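Local coordinates for methanol--corrinoid protein co-methyltransferase (Methanosarcina barkeri, PDB 2I2X) that catalyses methyl transfer from methanol to the cob(I)amide cofactor carried by its partner MtaC, using a zinc-containing active site, in the methanol pathway of methanogenesis, at residues Gln137-Lys142 and Gly192-Glu197; Lys169-Tyr174 and Lys452-Glu457; Gly183-Ile188 and Asp437-Asp442. All blocks are in the same frame, centred on the assembly; numbering follows the deposited sequence.

Interaction 1: Gln137-Lys142 and Gly192-Glu197; sequences QLRGDK and GSIDME
The isobutyl group of L138 packs against the carboxylate of D195, and this is the tight part of the contact between 137-142 and helix residues 192-197. CD1 of L138 stands 3.4 Å from OD1 of D195, and CB of L138 lies 3.8 Å from the same oxygen, so an apolar branch covers one flank of a buried acid. D195 reaches the loop because its CG is anti to the backbone N (chi1 -177°), which swings the carboxylate out from the helix until it meets L138. The strongest polar partner of that group lies outside the two segments: R130 forms a salt bridge with OD1 through NH1 and also donates from NH1 to the carbonyl O of L138, so one arginine ties the helix acid to the loop backbone.

The looser, more exposed side belongs to R139. Its chain is extended from CG to NE, and the NH2 end passes obliquely by the methyl CG2 of I194 at 4.0 Å. No direct hydrogen bond joins the two segments. Instead water 1 lies in the guanidinium plane at its edge, accepts from R139 NH2 at 2.9 Å and donates to D195 OD1 at 2.7 Å.

The loop presents the two side chains from a type I turn, Q137 to G140, closed by G140 N to Q137 O at 3.1 Å. N458 holds the N of L138 from the C-terminal tail. In the TIM barrel, the turn follows strand 119-126 and precedes helix 143-155; it meets helix 181-210, which connects strands 160-163 and 213-216. M196 and E197 of that helix pack on helix 240-259, and S193 and I194 on I389 of helix 389-409.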
loop_
_atom_site.group_PDB
_atom_site.type_symbol
_atom_site.label_atom_id
_atom_site.label_comp_id
_atom_site.label_asym_id
_atom_site.label_seq_id
_atom_site.Cartn_x
_atom_site.Cartn_y
_atom_site.Cartn_z
ATOM N N GLN A 137 21.864 2.673 28.536
ATOM C CA GLN A 137 23.160 2.161 28.902
ATOM C C GLN A 137 24.073 2.271 27.703
ATOM O O GLN A 137 24.579 1.280 27.168
ATOM C CB GLN A 137 23.022 0.721 29.350
ATOM C CG GLN A 137 22.340 0.604 30.707
ATOM C CD GLN A 137 22.634 -0.717 31.369
ATOM O OE1 GLN A 137 23.350 -0.761 32.384
ATOM N NE2 GLN A 137 22.114 -1.821 30.783
ATOM N N LEU A 138 24.283 3.511 27.287
ATOM C CA LEU A 138 24.908 3.808 26.010
ATOM C C LEU A 138 26.354 3.380 25.939
ATOM O O LEU A 138 26.888 3.204 24.849
ATOM C CB LEU A 138 24.788 5.291 25.706
ATOM C CG LEU A 138 23.395 5.907 25.616
ATOM C CD1 LEU A 138 23.541 7.364 25.204
ATOM C CD2 LEU A 138 22.493 5.153 24.620
ATOM N N ARG A 139 26.983 3.226 27.102
ATOM C CA ARG A 139 28.385 2.815 27.195
ATOM C C ARG A 139 28.560 1.553 28.037
ATOM O O ARG A 139 29.670 1.161 28.347
ATOM C CB ARG A 139 29.236 3.971 27.721
ATOM C CG ARG A 139 29.074 5.210 26.847
ATOM C CD ARG A 139 29.708 6.481 27.386
ATOM N NE ARG A 139 29.439 7.546 26.430
ATOM C CZ ARG A 139 30.288 8.512 26.107
ATOM N NH1 ARG A 139 31.485 8.595 26.706
ATOM N NH2 ARG A 139 29.939 9.409 25.187
ATOM N N GLY A 140 27.463 0.896 28.374
ATOM C CA GLY A 140 27.513 -0.333 29.154
ATOM C C GLY A 140 28.049 -1.610 28.508
ATOM O O GLY A 140 28.786 -1.578 27.508
ATOM N N ASP A 141 27.653 -2.730 29.120
ATOM C CA ASP A 141 28.080 -4.079 28.754
ATOM C C ASP A 141 27.536 -4.470 27.405
ATOM O O ASP A 141 28.052 -5.377 26.747
ATOM C CB ASP A 141 27.541 -5.109 29.758
ATOM C CG ASP A 141 27.957 -4.823 31.181
ATOM O OD1 ASP A 141 29.139 -4.425 31.385
ATOM O OD2 ASP A 141 27.098 -5.011 32.090
ATOM N N LYS A 142 26.457 -3.813 27.020
ATOM C CA LYS A 142 25.806 -4.137 25.782
ATOM C C LYS A 142 26.554 -3.483 24.577
ATOM O O LYS A 142 26.396 -3.910 23.426
ATOM C CB LYS A 142 24.313 -3.766 25.884
ATOM C CG LYS A 142 23.321 -4.864 25.443
ATOM C CD LYS A 142 22.822 -5.774 26.571
ATOM C CE LYS A 142 22.342 -4.973 27.812
ATOM N NZ LYS A 142 21.047 -4.227 27.651
ATOM N N GLY A 192 22.567 14.225 21.946
ATOM C CA GLY A 192 22.532 13.513 20.669
ATOM C C GLY A 192 23.851 13.554 19.923
ATOM O O GLY A 192 24.364 12.528 19.495
ATOM N N SER A 193 24.400 14.747 19.747
ATOM C CA SER A 193 25.647 14.901 18.995
ATOM C C SER A 193 26.841 14.154 19.642
ATOM O O SER A 193 27.675 13.548 18.950
ATOM C CB SER A 193 25.955 16.392 18.827
ATOM O OG SER A 193 25.050 17.034 17.904
ATOM N N ILE A 194 26.907 14.180 20.969
ATOM C CA ILE A 194 28.000 13.532 21.679
ATOM C C ILE A 194 27.931 11.993 21.449
ATOM O O ILE A 194 28.940 11.353 21.144
ATOM C CB ILE A 194 27.997 13.940 23.220
ATOM C CG1 ILE A 194 28.415 15.395 23.415
ATOM C CG2 ILE A 194 28.880 13.055 24.053
ATOM C CD1 ILE A 194 27.722 16.049 24.590
ATOM N N ASP A 195 26.741 11.412 21.569
ATOM C CA ASP A 195 26.605 9.963 21.398
ATOM C C ASP A 195 26.864 9.577 19.944
ATOM O O ASP A 195 27.493 8.546 19.677
ATOM C CB ASP A 195 25.235 9.459 21.869
ATOM C CG ASP A 195 25.098 7.946 21.774
ATOM O OD1 ASP A 195 25.729 7.196 22.571
ATOM O OD2 ASP A 195 24.325 7.507 20.884
ATOM N N MET A 196 26.421 10.437 19.020
ATOM C CA MET A 196 26.584 10.183 17.608
ATOM C C MET A 196 28.058 10.045 17.267
ATOM O O MET A 196 28.441 9.159 16.508
ATOM C CB MET A 196 25.974 11.307 16.782
ATOM C CG MET A 196 24.480 11.295 16.693
ATOM S SD MET A 196 23.851 9.993 15.633
ATOM C CE MET A 196 24.438 10.500 14.021
ATOM N N GLU A 197 28.895 10.914 17.829
ATOM C CA GLU A 197 30.323 10.804 17.551
ATOM C C GLU A 197 30.997 9.520 18.072
ATOM O O GLU A 197 31.872 8.989 17.411
ATOM C CB GLU A 197 31.074 12.037 18.005
ATOM C CG GLU A 197 32.550 11.951 17.637
ATOM C CD GLU A 197 33.427 12.865 18.442
ATOM O OE1 GLU A 197 34.578 13.059 18.003
ATOM O OE2 GLU A 197 32.963 13.390 19.493
HETATM O O HOH W 1 27.279 8.604 24.320
#

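Interaction 2: Lys169-Tyr174 and Lys452-Glu457; sequences KEVFDY and KVFKPE
V171 and E170 meet the ring of F454 in two different ways. CG2 of V171 sits over one face in a CH-pi contact, 4.2 Å from the ring centroid and 25° off its normal, while P456 CG lies over the opposite face, toward the rim. OE2 of E170 instead comes to the ring edge, near its plane, 3.8 Å from CD1 of F454, with the carboxylate and ring planes 88° apart. At the base of the same side chain, CB of E170 meets CG2 of V453 at 4.1 Å.

The next shell fixes the carboxylate. The chain of E170 folds back at chi2 (-63°), which lets OE1 accept from the backbone N of V171 at 2.8 Å through its anti lone pair. OE2 is held by the hydroxyl of Y459 and by water 2, which donates to OE2 at 2.7 Å and accepts from K455 N at 2.9 Å, bridging acid and loop backbone.

On the same short helix, K169 and D173 belong to the corrinoid pocket, and D173 makes a weak hydrogen bond to the cofactor. Farther out, F454 packs on Y447 of helix 436-450 and on Y186 and L191 of helix 181-210, placing the chain's late loop between those helices and helix 169-176.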
loop_
_atom_site.group_PDB
_atom_site.type_symbol
_atom_site.label_atom_id
_atom_site.label_comp_id
_atom_site.label_asym_id
_atom_site.label_seq_id
_atom_site.Cartn_x
_atom_site.Cartn_y
_atom_site.Cartn_z
ATOM N N LYS A 169 17.465 10.506 23.942
ATOM C CA LYS A 169 16.064 10.102 23.900
ATOM C C LYS A 169 15.304 10.392 25.210
ATOM O O LYS A 169 14.175 10.902 25.186
ATOM C CB LYS A 169 15.997 8.616 23.511
ATOM C CG LYS A 169 14.650 7.947 23.591
ATOM C CD LYS A 169 14.690 6.585 22.894
ATOM C CE LYS A 169 14.993 5.433 23.832
ATOM N NZ LYS A 169 13.763 4.773 24.317
ATOM N N GLU A 170 15.926 10.085 26.349
ATOM C CA GLU A 170 15.273 10.204 27.658
ATOM C C GLU A 170 14.930 11.657 28.017
ATOM O O GLU A 170 13.848 11.934 28.531
ATOM C CB GLU A 170 16.109 9.510 28.763
ATOM C CG GLU A 170 17.360 10.271 29.327
ATOM C CD GLU A 170 18.482 10.545 28.294
ATOM O OE1 GLU A 170 18.247 11.295 27.315
ATOM O OE2 GLU A 170 19.614 10.051 28.490
ATOM N N VAL A 171 15.836 12.586 27.732
ATOM C CA VAL A 171 15.553 13.990 28.006
ATOM C C VAL A 171 14.600 14.591 26.977
ATOM O O VAL A 171 13.767 15.438 27.328
ATOM C CB VAL A 171 16.841 14.843 28.162
ATOM C CG1 VAL A 171 16.481 16.298 28.457
ATOM C CG2 VAL A 171 17.696 14.281 29.276
ATOM N N PHE A 172 14.713 14.150 25.720
ATOM C CA PHE A 172 13.758 14.540 24.676
ATOM C C PHE A 172 12.315 14.166 25.042
ATOM O O PHE A 172 11.401 14.993 24.910
ATOM C CB PHE A 172 14.111 13.943 23.293
ATOM C CG PHE A 172 12.971 14.036 22.307
ATOM C CD1 PHE A 172 12.818 15.171 21.515
ATOM C CD2 PHE A 172 12.002 13.031 22.245
ATOM C CE1 PHE A 172 11.763 15.303 20.660
ATOM C CE2 PHE A 172 10.915 13.158 21.391
ATOM C CZ PHE A 172 10.803 14.299 20.591
ATOM N N ASP A 173 12.108 12.924 25.479
ATOM C CA ASP A 173 10.756 12.437 25.795
ATOM C C ASP A 173 10.078 13.257 26.875
ATOM O O ASP A 173 8.865 13.510 26.799
ATOM C CB ASP A 173 10.796 10.990 26.240
ATOM C CG ASP A 173 10.960 10.022 25.085
ATOM O OD1 ASP A 173 10.651 10.364 23.912
ATOM O OD2 ASP A 173 11.400 8.887 25.368
ATOM N N TYR A 174 10.869 13.633 27.892
ATOM C CA TYR A 174 10.456 14.565 28.924
ATOM C C TYR A 174 10.185 15.960 28.347
ATOM O O TYR A 174 9.095 16.489 28.531
ATOM C CB TYR A 174 11.499 14.606 30.067
ATOM C CG TYR A 174 11.235 15.660 31.126
ATOM C CD1 TYR A 174 11.865 16.906 31.051
ATOM C CD2 TYR A 174 10.342 15.419 32.191
ATOM C CE1 TYR A 174 11.628 17.891 32.009
ATOM C CE2 TYR A 174 10.097 16.399 33.177
ATOM C CZ TYR A 174 10.751 17.639 33.074
ATOM O OH TYR A 174 10.557 18.650 34.011
ATOM N N LYS A 452 14.497 11.656 36.367
ATOM C CA LYS A 452 15.215 10.660 37.176
ATOM C C LYS A 452 15.943 9.570 36.400
ATOM O O LYS A 452 16.943 9.054 36.888
ATOM C CB LYS A 452 14.327 10.057 38.280
ATOM C CG LYS A 452 14.121 11.027 39.472
ATOM C CD LYS A 452 15.451 11.278 40.234
ATOM C CE LYS A 452 15.331 12.349 41.322
ATOM N NZ LYS A 452 15.920 13.640 40.862
ATOM N N VAL A 453 15.454 9.235 35.204
ATOM C CA VAL A 453 16.073 8.207 34.365
ATOM C C VAL A 453 17.336 8.689 33.644
ATOM O O VAL A 453 18.021 7.871 33.032
ATOM C CB VAL A 453 15.081 7.571 33.310
ATOM C CG1 VAL A 453 13.978 6.715 33.986
ATOM C CG2 VAL A 453 14.465 8.631 32.403
ATOM N N PHE A 454 17.631 9.996 33.710
ATOM C CA PHE A 454 18.787 10.614 33.039
ATOM C C PHE A 454 20.088 10.216 33.729
ATOM O O PHE A 454 20.272 10.481 34.910
ATOM C CB PHE A 454 18.603 12.155 32.988
ATOM C CG PHE A 454 19.805 12.941 32.427
ATOM C CD1 PHE A 454 20.458 12.549 31.264
ATOM C CD2 PHE A 454 20.231 14.109 33.046
ATOM C CE1 PHE A 454 21.533 13.275 30.759
ATOM C CE2 PHE A 454 21.313 14.839 32.543
ATOM C CZ PHE A 454 21.965 14.423 31.401
ATOM N N LYS A 455 20.976 9.545 33.005
ATOM C CA LYS A 455 22.236 9.095 33.580
ATOM C C LYS A 455 23.344 9.801 32.840
ATOM O O LYS A 455 23.688 9.413 31.724
ATOM C CB LYS A 455 22.430 7.586 33.453
ATOM C CG LYS A 455 21.403 6.719 34.186
ATOM C CD LYS A 455 21.405 6.988 35.666
ATOM C CE LYS A 455 20.450 6.069 36.392
ATOM N NZ LYS A 455 19.835 6.740 37.594
ATOM N N PRO A 456 23.911 10.851 33.455
ATOM C CA PRO A 456 24.963 11.639 32.809
ATOM C C PRO A 456 26.162 10.810 32.321
ATOM O O PRO A 456 26.842 11.198 31.362
ATOM C CB PRO A 456 25.359 12.640 33.908
ATOM C CG PRO A 456 24.101 12.795 34.703
ATOM C CD PRO A 456 23.553 11.404 34.776
ATOM N N GLU A 457 26.422 9.672 32.941
ATOM C CA GLU A 457 27.551 8.878 32.472
ATOM C C GLU A 457 27.356 8.315 31.052
ATOM O O GLU A 457 28.332 8.015 30.363
ATOM C CB GLU A 457 27.957 7.792 33.480
ATOM C CG GLU A 457 26.969 6.652 33.686
ATOM C CD GLU A 457 25.930 6.899 34.802
ATOM O OE1 GLU A 457 25.644 8.084 35.160
ATOM O OE2 GLU A 457 25.374 5.878 35.297
HETATM O O HOH W 2 20.321 8.409 30.474
#

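Interaction 3: Gly183-Ile188 and Asp437-Asp442; sequences GLLYSI and DKFMDD
A Met-aromatic contact joins two helices that cross nearly at right angles: the sulfur of M440 lies in the plane of the Y186 ring at its edge, 5.0 Å from the centroid and 85° off the ring normal. Its closest ring atom is CE1 of Y186, 3.8 Å from SD of M440. Bends at chi2 and chi3 fold the methionine chain, bringing its methyl CE near CE1 as well. Water 3 adds a polar link, 2.6 Å from Y186 OH and donating to M440 O at 3.0 Å.

Helix 181-210, which links parallel strands 160-163 and 213-216 of the TIM barrel, is crossed here by helix 436-450 near the end of the chain. The short axes of 183-188 and 437-442 approach to 11.0 Å at a signed crossing angle of -98°, a separation spanned by large side chains. F439 spans much of it: with CG anti to the backbone N (chi1 -178°), its ring is directed at the other helix, where CE2 of F439 meets CB of Y186 at 3.8 Å. CZ of the same ring touches CD1 of L185 at 4.0 Å. Y390 of helix 389-409 stacks on F439, and L185 packs against that helix too.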
loop_
_atom_site.group_PDB
_atom_site.type_symbol
_atom_site.label_atom_id
_atom_site.label_comp_id
_atom_site.label_asym_id
_atom_site.label_seq_id
_atom_site.Cartn_x
_atom_site.Cartn_y
_atom_site.Cartn_z
ATOM N N GLY A 183 15.261 22.164 26.393
ATOM C CA GLY A 183 15.429 20.725 26.572
ATOM C C GLY A 183 15.564 20.025 25.223
ATOM O O GLY A 183 16.422 19.147 25.042
ATOM N N LEU A 184 14.738 20.434 24.264
ATOM C CA LEU A 184 14.899 19.970 22.893
ATOM C C LEU A 184 16.315 20.211 22.373
ATOM O O LEU A 184 16.946 19.274 21.873
ATOM C CB LEU A 184 13.858 20.620 21.974
ATOM C CG LEU A 184 12.485 19.992 21.665
ATOM C CD1 LEU A 184 12.035 18.850 22.576
ATOM C CD2 LEU A 184 11.423 21.100 21.605
ATOM N N LEU A 185 16.799 21.457 22.496
ATOM C CA LEU A 185 18.182 21.827 22.114
ATOM C C LEU A 185 19.249 20.959 22.778
ATOM O O LEU A 185 20.224 20.527 22.139
ATOM C CB LEU A 185 18.461 23.281 22.451
ATOM C CG LEU A 185 19.330 24.136 21.505
ATOM C CD1 LEU A 185 19.839 25.355 22.195
ATOM C CD2 LEU A 185 20.494 23.378 20.880
ATOM N N TYR A 186 19.044 20.666 24.056
ATOM C CA TYR A 186 20.032 19.930 24.795
ATOM C C TYR A 186 20.005 18.457 24.409
ATOM O O TYR A 186 21.052 17.887 24.061
ATOM C CB TYR A 186 19.821 20.145 26.302
ATOM C CG TYR A 186 20.763 19.408 27.209
ATOM C CD1 TYR A 186 22.134 19.692 27.221
ATOM C CD2 TYR A 186 20.279 18.463 28.129
ATOM C CE1 TYR A 186 23.011 19.035 28.127
ATOM C CE2 TYR A 186 21.149 17.791 29.028
ATOM C CZ TYR A 186 22.496 18.094 29.013
ATOM O OH TYR A 186 23.326 17.428 29.865
ATOM N N SER A 187 18.823 17.842 24.482
ATOM C CA SER A 187 18.661 16.419 24.136
ATOM C C SER A 187 19.125 16.073 22.747
ATOM O O SER A 187 19.913 15.147 22.561
ATOM C CB SER A 187 17.209 15.939 24.313
ATOM O OG SER A 187 16.311 16.820 23.693
ATOM N N ILE A 188 18.674 16.845 21.775
ATOM C CA ILE A 188 18.968 16.519 20.385
ATOM C C ILE A 188 20.329 17.078 19.971
ATOM O O ILE A 188 21.229 16.351 19.532
ATOM C CB ILE A 188 17.846 17.065 19.410
ATOM C CG1 ILE A 188 16.445 16.605 19.857
ATOM C CG2 ILE A 188 18.160 16.706 17.989
ATOM C CD1 ILE A 188 15.309 17.306 19.125
ATOM N N ASP A 437 29.638 25.657 27.340
ATOM C CA ASP A 437 29.828 25.146 28.736
ATOM C C ASP A 437 28.758 25.624 29.708
ATOM O O ASP A 437 28.188 24.830 30.431
ATOM C CB ASP A 437 31.224 25.481 29.283
ATOM C CG ASP A 437 32.337 24.910 28.422
ATOM O OD1 ASP A 437 32.112 23.861 27.772
ATOM O OD2 ASP A 437 33.432 25.518 28.371
ATOM N N LYS A 438 28.468 26.919 29.711
ATOM C CA LYS A 438 27.351 27.458 30.479
ATOM C C LYS A 438 26.056 26.639 30.285
ATOM O O LYS A 438 25.434 26.176 31.265
ATOM C CB LYS A 438 27.109 28.875 29.987
ATOM C CG LYS A 438 26.348 29.843 30.857
ATOM C CD LYS A 438 25.860 29.358 32.180
ATOM C CE LYS A 438 25.059 30.506 32.785
ATOM N NZ LYS A 438 24.040 30.065 33.778
ATOM N N PHE A 439 25.639 26.490 29.024
ATOM C CA PHE A 439 24.420 25.791 28.681
ATOM C C PHE A 439 24.532 24.334 29.107
ATOM O O PHE A 439 23.622 23.786 29.747
ATOM C CB PHE A 439 24.152 25.886 27.173
ATOM C CG PHE A 439 22.867 25.218 26.734
ATOM C CD1 PHE A 439 21.631 25.870 26.908
ATOM C CD2 PHE A 439 22.896 23.958 26.137
ATOM C CE1 PHE A 439 20.443 25.279 26.495
ATOM C CE2 PHE A 439 21.729 23.354 25.711
ATOM C CZ PHE A 439 20.478 24.015 25.892
ATOM N N MET A 440 25.653 23.711 28.774
ATOM C CA MET A 440 25.843 22.332 29.154
ATOM C C MET A 440 25.653 22.188 30.650
ATOM O O MET A 440 24.870 21.322 31.099
ATOM C CB MET A 440 27.198 21.793 28.682
ATOM C CG MET A 440 27.288 21.697 27.159
ATOM S SD MET A 440 25.922 20.714 26.387
ATOM C CE MET A 440 26.632 19.089 26.677
ATOM N N ASP A 441 26.317 23.063 31.412
ATOM C CA ASP A 441 26.242 23.014 32.866
ATOM C C ASP A 441 24.865 23.310 33.411
ATOM O O ASP A 441 24.423 22.587 34.286
ATOM C CB ASP A 441 27.286 23.907 33.570
ATOM C CG ASP A 441 27.283 23.694 35.106
ATOM O OD1 ASP A 441 27.499 22.528 35.543
ATOM O OD2 ASP A 441 27.018 24.678 35.858
ATOM N N ASP A 442 24.194 24.349 32.909
ATOM C CA ASP A 442 22.796 24.622 33.301
ATOM C C ASP A 442 21.913 23.397 33.082
ATOM O O ASP A 442 21.106 23.045 33.957
ATOM C CB ASP A 442 22.182 25.791 32.495
ATOM C CG ASP A 442 22.688 27.164 32.936
ATOM O OD1 ASP A 442 23.414 27.262 33.955
ATOM O OD2 ASP A 442 22.343 28.159 32.267
HETATM O O HOH W 3 25.602 18.569 30.276
#

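In the fold
Interactions 1 and 3 share helix 181-210: it supplies 192-197 to the first and 183-188 to the second, whose centres are about 17 Å apart, and I194 packs on M440 between them. Interaction 2 has its centre about 12 Å from each of the others. It touches interaction 1 through R139 and E457, and interaction 3 through F172 on L184. In chain order come 137-142, 169-174, 183-188, 192-197, 437-442 and 452-457. Interactions 2 and 3 thus bring helix 436-450 and the following loop back onto the TIM-barrel subunit, while interaction 1 sets the loop after strand 119-126 on helix 181-210; all three lie on the same side of the chain's centre.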